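Long-range contacts in alpha-galactosidase (Lactobacillus brevis, PDB 3MI6), which probably hydrolyses terminal, non-reducing alpha-D-galactose residues from alpha-D-galactosides: residues G304-S309 with F638-S643; I559-S564 with S643-D648. One frame throughout, in Å; residues are numbered along the deposited sequence.

Contact 1: residues G304-S309 with F638-S643; sequences GMNQLS and FYRIDS
Asn306 OD1 is gripped by two donors: the backbone N of Arg640, 2.8 Å away with an N-H...O angle of 161°, and a water that also donates to the carbonyl O of Phe638. The Arg640 N approaches tilted from the carbonyl plane of the amide. The other branch of the same amide gives its hydrogen to the strand: Asn306 ND2 lies 3.1 Å from Arg640 O, in the amide plane, on a lone pair of that carbonyl, and the bond is almost straight at 177°. Asparagine suits the place because one flat carboxamide can accept from the N-H and donate to the C=O of one residue, much as a neighbouring strand would. ND2 also comes to the edge of the Tyr639 ring. The Arg640 chain is bent at chi3 (-61°), which places NE; the guanidinium beyond has Asn306 OD1 over one face. At its edge, Arg640 NH2 donates to Ser309 OG at 3.2 Å, nearly in plane, and NH1 adds a weak bond; the small serine hydroxyl can accept from both nitrogens of this long, multi-donor side chain. Asp242 pairs with Arg640 NE in a salt bridge, and Ser309 OG bonds to Tyr565 O. The first turn of helix 305-319 is thus joined to the outermost strand, 637-640, of the C-terminal antiparallel sheet, beside helix 553-566.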
loop_
_atom_site.group_PDB
_atom_site.type_symbol
_atom_site.label_atom_id
_atom_site.label_comp_id
_atom_site.label_asym_id
_atom_site.label_seq_id
_atom_site.Cartn_x
_atom_site.Cartn_y
_atom_site.Cartn_z
ATOM N N GLY D 304 -17.223 -1.000 14.556
ATOM C CA GLY D 304 -16.312 0.079 14.185
ATOM C C GLY D 304 -15.889 1.048 15.278
ATOM O O GLY D 304 -16.386 1.016 16.412
HETATM N N MSE D 305 -14.973 1.939 14.931
HETATM C CA MSE D 305 -14.298 2.748 15.955
HETATM C C MSE D 305 -15.139 3.860 16.599
HETATM O O MSE D 305 -14.927 4.205 17.770
HETATM C CB MSE D 305 -12.969 3.293 15.434
HETATM C CG MSE D 305 -12.001 2.194 15.026
HETATM SE SE MSE D 305 -10.266 2.810 14.358
HETATM C CE MSE D 305 -10.737 3.507 12.592
ATOM N N ASN D 306 -16.088 4.420 15.857
ATOM C CA ASN D 306 -16.973 5.396 16.469
ATOM C C ASN D 306 -17.658 4.721 17.642
ATOM O O ASN D 306 -17.715 5.280 18.762
ATOM C CB ASN D 306 -18.003 5.921 15.479
ATOM C CG ASN D 306 -17.543 7.196 14.743
ATOM O OD1 ASN D 306 -16.972 8.125 15.328
ATOM N ND2 ASN D 306 -17.827 7.245 13.455
ATOM N N GLN D 307 -18.150 3.501 17.390
ATOM C CA GLN D 307 -18.870 2.732 18.396
ATOM C C GLN D 307 -17.963 2.458 19.589
ATOM O O GLN D 307 -18.369 2.630 20.738
ATOM C CB GLN D 307 -19.432 1.439 17.809
ATOM C CG GLN D 307 -20.124 0.519 18.830
ATOM C CD GLN D 307 -21.310 1.171 19.563
ATOM O OE1 GLN D 307 -21.469 1.014 20.793
ATOM N NE2 GLN D 307 -22.144 1.899 18.816
ATOM N N LEU D 308 -16.718 2.077 19.315
ATOM C CA LEU D 308 -15.748 1.875 20.375
ATOM C C LEU D 308 -15.544 3.134 21.210
ATOM O O LEU D 308 -15.535 3.067 22.433
ATOM C CB LEU D 308 -14.419 1.397 19.810
ATOM C CG LEU D 308 -13.376 1.041 20.865
ATOM C CD1 LEU D 308 -13.725 -0.271 21.552
ATOM C CD2 LEU D 308 -12.023 0.945 20.213
ATOM N N SER D 309 -15.373 4.290 20.578
ATOM C CA SER D 309 -15.168 5.489 21.382
ATOM C C SER D 309 -16.422 5.824 22.157
ATOM O O SER D 309 -16.370 6.211 23.306
ATOM C CB SER D 309 -14.771 6.688 20.527
ATOM O OG SER D 309 -13.483 6.500 19.979
ATOM N N PHE D 638 -20.757 11.403 19.965
ATOM C CA PHE D 638 -19.789 11.971 19.035
ATOM C C PHE D 638 -19.441 11.016 17.903
ATOM O O PHE D 638 -18.957 9.905 18.121
ATOM C CB PHE D 638 -18.520 12.375 19.797
ATOM C CG PHE D 638 -17.531 13.188 18.995
ATOM C CD1 PHE D 638 -16.478 12.575 18.330
ATOM C CD2 PHE D 638 -17.614 14.570 18.962
ATOM C CE1 PHE D 638 -15.543 13.331 17.611
ATOM C CE2 PHE D 638 -16.683 15.326 18.241
ATOM C CZ PHE D 638 -15.648 14.704 17.567
ATOM N N TYR D 639 -19.683 11.473 16.683
ATOM C CA TYR D 639 -19.291 10.747 15.485
ATOM C C TYR D 639 -18.196 11.494 14.730
ATOM O O TYR D 639 -18.359 12.668 14.406
ATOM C CB TYR D 639 -20.494 10.622 14.560
ATOM C CG TYR D 639 -21.582 9.713 15.060
ATOM C CD1 TYR D 639 -21.627 8.369 14.691
ATOM C CD2 TYR D 639 -22.573 10.194 15.876
ATOM C CE1 TYR D 639 -22.635 7.553 15.130
ATOM C CE2 TYR D 639 -23.571 9.390 16.320
ATOM C CZ TYR D 639 -23.610 8.073 15.955
ATOM O OH TYR D 639 -24.639 7.284 16.437
ATOM N N ARG D 640 -17.097 10.808 14.443
ATOM C CA ARG D 640 -16.125 11.276 13.467
ATOM C C ARG D 640 -16.611 10.876 12.082
ATOM O O ARG D 640 -17.132 9.782 11.897
ATOM C CB ARG D 640 -14.754 10.640 13.707
ATOM C CG ARG D 640 -14.006 11.131 14.940
ATOM C CD ARG D 640 -12.816 10.219 15.234
ATOM N NE ARG D 640 -13.255 8.857 15.506
ATOM C CZ ARG D 640 -13.447 8.354 16.730
ATOM N NH1 ARG D 640 -13.224 9.114 17.805
ATOM N NH2 ARG D 640 -13.849 7.086 16.885
ATOM N N ILE D 641 -16.424 11.752 11.104
ATOM C CA ILE D 641 -16.845 11.457 9.751
ATOM C C ILE D 641 -15.607 11.462 8.838
ATOM O O ILE D 641 -14.957 10.423 8.669
ATOM C CB ILE D 641 -17.988 12.452 9.308
ATOM C CG1 ILE D 641 -19.247 12.206 10.146
ATOM C CG2 ILE D 641 -18.339 12.338 7.823
ATOM C CD1 ILE D 641 -20.308 13.257 9.993
ATOM N N ASP D 642 -15.279 12.625 8.276
ATOM C CA ASP D 642 -14.092 12.809 7.440
ATOM C C ASP D 642 -12.845 13.031 8.305
ATOM O O ASP D 642 -12.858 13.872 9.216
ATOM C CB ASP D 642 -14.294 14.008 6.496
ATOM C CG ASP D 642 -15.473 13.810 5.538
ATOM O OD1 ASP D 642 -15.322 12.971 4.612
ATOM O OD2 ASP D 642 -16.535 14.492 5.696
ATOM N N SER D 643 -11.768 12.302 8.008
ATOM C CA SER D 643 -10.576 12.296 8.863
ATOM C C SER D 643 -9.341 12.941 8.258
ATOM O O SER D 643 -8.945 12.585 7.157
ATOM C CB SER D 643 -10.213 10.868 9.224
ATOM O OG SER D 643 -8.983 10.845 9.916
HETATM O O HOH W 1 -16.375 8.721 18.253
#

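Contact 2: residues I559-S564 with S643-D648; sequences IQFGTS and SPFVED
Phe561 presents one face of its ring to Pro644, whose CD sits over the centre, 3.6 Å from the centroid and only 8° off the ring normal, a CH-pi contact. Phe561 CG stands anti to the backbone N (chi1 -155°), on a bond that already points from the helix toward the loop. Pro644 suits this place: its CD, bonded to the ring nitrogen, carries somewhat polarised hydrogens that favour an aromatic face. The two phenylalanine side chains run past one another in opposing senses, Phe561 CD1 lying 3.8 Å from Phe645 CD2 and near the plane of the Phe645 ring. The same edge of Phe645 reaches the helix backbone, CE2 lying 3.9 Å from Gly562 N. Pro644 CG in turn lies over one face of Phe645, displaced toward the rim, so the proline packs against both rings. Ser643 meets the outer end of Phe561 with its CB and OG. Its hydroxyl accepts from Phe645 N at 3.0 Å, an ST turn, while Val646 N bonds to Ser643 O in a type I beta turn; together they fix the loop that carries the proline and Phe645. With no hydrogen bond between the segments, the contact depends on fit and dispersion: polar groups shape the loop, and carbon surfaces hold it to the helix.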
loop_
_atom_site.group_PDB
_atom_site.type_symbol
_atom_site.label_atom_id
_atom_site.label_comp_id
_atom_site.label_asym_id
_atom_site.label_seq_id
_atom_site.Cartn_x
_atom_site.Cartn_y
_atom_site.Cartn_z
ATOM N N ILE D 559 -5.587 17.639 16.627
ATOM C CA ILE D 559 -5.420 17.228 18.021
ATOM C C ILE D 559 -6.716 16.690 18.635
ATOM O O ILE D 559 -6.716 15.654 19.302
ATOM C CB ILE D 559 -4.848 18.362 18.885
ATOM C CG1 ILE D 559 -3.449 18.732 18.390
ATOM C CG2 ILE D 559 -4.730 17.909 20.313
ATOM C CD1 ILE D 559 -2.864 20.008 18.958
ATOM N N GLN D 560 -7.821 17.384 18.387
ATOM C CA GLN D 560 -9.127 16.955 18.886
ATOM C C GLN D 560 -9.658 15.683 18.195
ATOM O O GLN D 560 -10.180 14.764 18.846
ATOM C CB GLN D 560 -10.125 18.107 18.815
ATOM C CG GLN D 560 -9.725 19.256 19.737
ATOM C CD GLN D 560 -10.646 20.470 19.634
ATOM O OE1 GLN D 560 -10.224 21.609 19.870
ATOM N NE2 GLN D 560 -11.908 20.229 19.287
ATOM N N PHE D 561 -9.502 15.622 16.880
ATOM C CA PHE D 561 -9.909 14.439 16.161
ATOM C C PHE D 561 -9.245 13.221 16.795
ATOM O O PHE D 561 -9.917 12.249 17.124
ATOM C CB PHE D 561 -9.517 14.541 14.696
ATOM C CG PHE D 561 -10.363 13.697 13.791
ATOM C CD1 PHE D 561 -9.961 12.426 13.438
ATOM C CD2 PHE D 561 -11.567 14.181 13.295
ATOM C CE1 PHE D 561 -10.739 11.665 12.605
ATOM C CE2 PHE D 561 -12.334 13.418 12.473
ATOM C CZ PHE D 561 -11.921 12.160 12.129
ATOM N N GLY D 562 -7.928 13.275 16.968
ATOM C CA GLY D 562 -7.203 12.169 17.562
ATOM C C GLY D 562 -7.614 11.901 19.002
ATOM O O GLY D 562 -7.843 10.754 19.393
ATOM N N THR D 563 -7.724 12.954 19.801
ATOM C CA THR D 563 -8.097 12.765 21.191
ATOM C C THR D 563 -9.440 12.023 21.324
ATOM O O THR D 563 -9.589 11.160 22.197
ATOM C CB THR D 563 -8.089 14.104 21.966
ATOM O OG1 THR D 563 -6.777 14.679 21.891
ATOM C CG2 THR D 563 -8.455 13.890 23.428
ATOM N N SER D 564 -10.395 12.327 20.444
ATOM C CA SER D 564 -11.738 11.729 20.517
ATOM C C SER D 564 -11.795 10.197 20.434
ATOM O O SER D 564 -12.741 9.583 20.931
ATOM C CB SER D 564 -12.669 12.338 19.469
ATOM O OG SER D 564 -12.227 12.032 18.160
ATOM N N SER D 643 -11.768 12.302 8.008
ATOM C CA SER D 643 -10.576 12.296 8.863
ATOM C C SER D 643 -9.341 12.941 8.258
ATOM O O SER D 643 -8.945 12.585 7.157
ATOM C CB SER D 643 -10.213 10.868 9.224
ATOM O OG SER D 643 -8.983 10.845 9.916
ATOM N N PRO D 644 -8.702 13.865 8.995
ATOM C CA PRO D 644 -7.471 14.517 8.540
ATOM C C PRO D 644 -6.310 13.538 8.546
ATOM O O PRO D 644 -5.200 13.904 8.153
ATOM C CB PRO D 644 -7.219 15.552 9.625
ATOM C CG PRO D 644 -7.760 14.921 10.822
ATOM C CD PRO D 644 -9.017 14.237 10.381
ATOM N N PHE D 645 -6.565 12.307 8.990
ATOM C CA PHE D 645 -5.523 11.288 9.050
ATOM C C PHE D 645 -5.652 10.244 7.949
ATOM O O PHE D 645 -4.858 9.300 7.898
ATOM C CB PHE D 645 -5.522 10.610 10.416
ATOM C CG PHE D 645 -5.282 11.546 11.552
ATOM C CD1 PHE D 645 -4.044 12.143 11.731
ATOM C CD2 PHE D 645 -6.291 11.830 12.465
ATOM C CE1 PHE D 645 -3.820 13.015 12.813
ATOM C CE2 PHE D 645 -6.069 12.707 13.555
ATOM C CZ PHE D 645 -4.845 13.295 13.721
ATOM N N VAL D 646 -6.648 10.418 7.075
ATOM C CA VAL D 646 -6.943 9.475 5.999
ATOM C C VAL D 646 -6.744 10.367 4.801
ATOM O O VAL D 646 -6.922 11.599 4.911
ATOM C CB VAL D 646 -8.333 8.810 6.171
ATOM C CG1 VAL D 646 -8.738 8.076 4.896
ATOM C CG2 VAL D 646 -8.368 7.884 7.362
ATOM N N GLU D 647 -6.413 9.766 3.653
ATOM C CA GLU D 647 -6.431 10.481 2.390
ATOM C C GLU D 647 -5.481 11.672 2.475
ATOM O O GLU D 647 -4.442 11.576 3.095
ATOM C CB GLU D 647 -7.865 10.960 2.070
ATOM N N ASP D 648 -5.839 12.803 1.875
ATOM C CA ASP D 648 -4.939 13.955 1.875
ATOM C C ASP D 648 -5.059 14.785 3.158
ATOM O O ASP D 648 -4.243 15.690 3.420
ATOM C CB ASP D 648 -5.128 14.832 0.622
ATOM C CG ASP D 648 -6.541 15.381 0.489
ATOM O OD1 ASP D 648 -7.263 15.489 1.512
ATOM O OD2 ASP D 648 -6.933 15.709 -0.655
#

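In the fold
Contact 1 is the more deeply buried and is polar, built from an amide, a guanidinium and a hydroxyl between a helix start and a strand; contact 2 is partly buried and largely apolar, its loop running out into exposed residues beyond Phe645. Contact 1 meets strand 637-640, contact 2 the loop that follows it, and they share Ser643. Their other partners differ: helix 305-319, which follows strand 290-301, in one, and helix 553-566, ahead of barrel strand 572-576, in the other. The two meet where Arg640 NH1 probably hydrogen-bonds to Ser564 OG, and their centres lie about 10 Å apart.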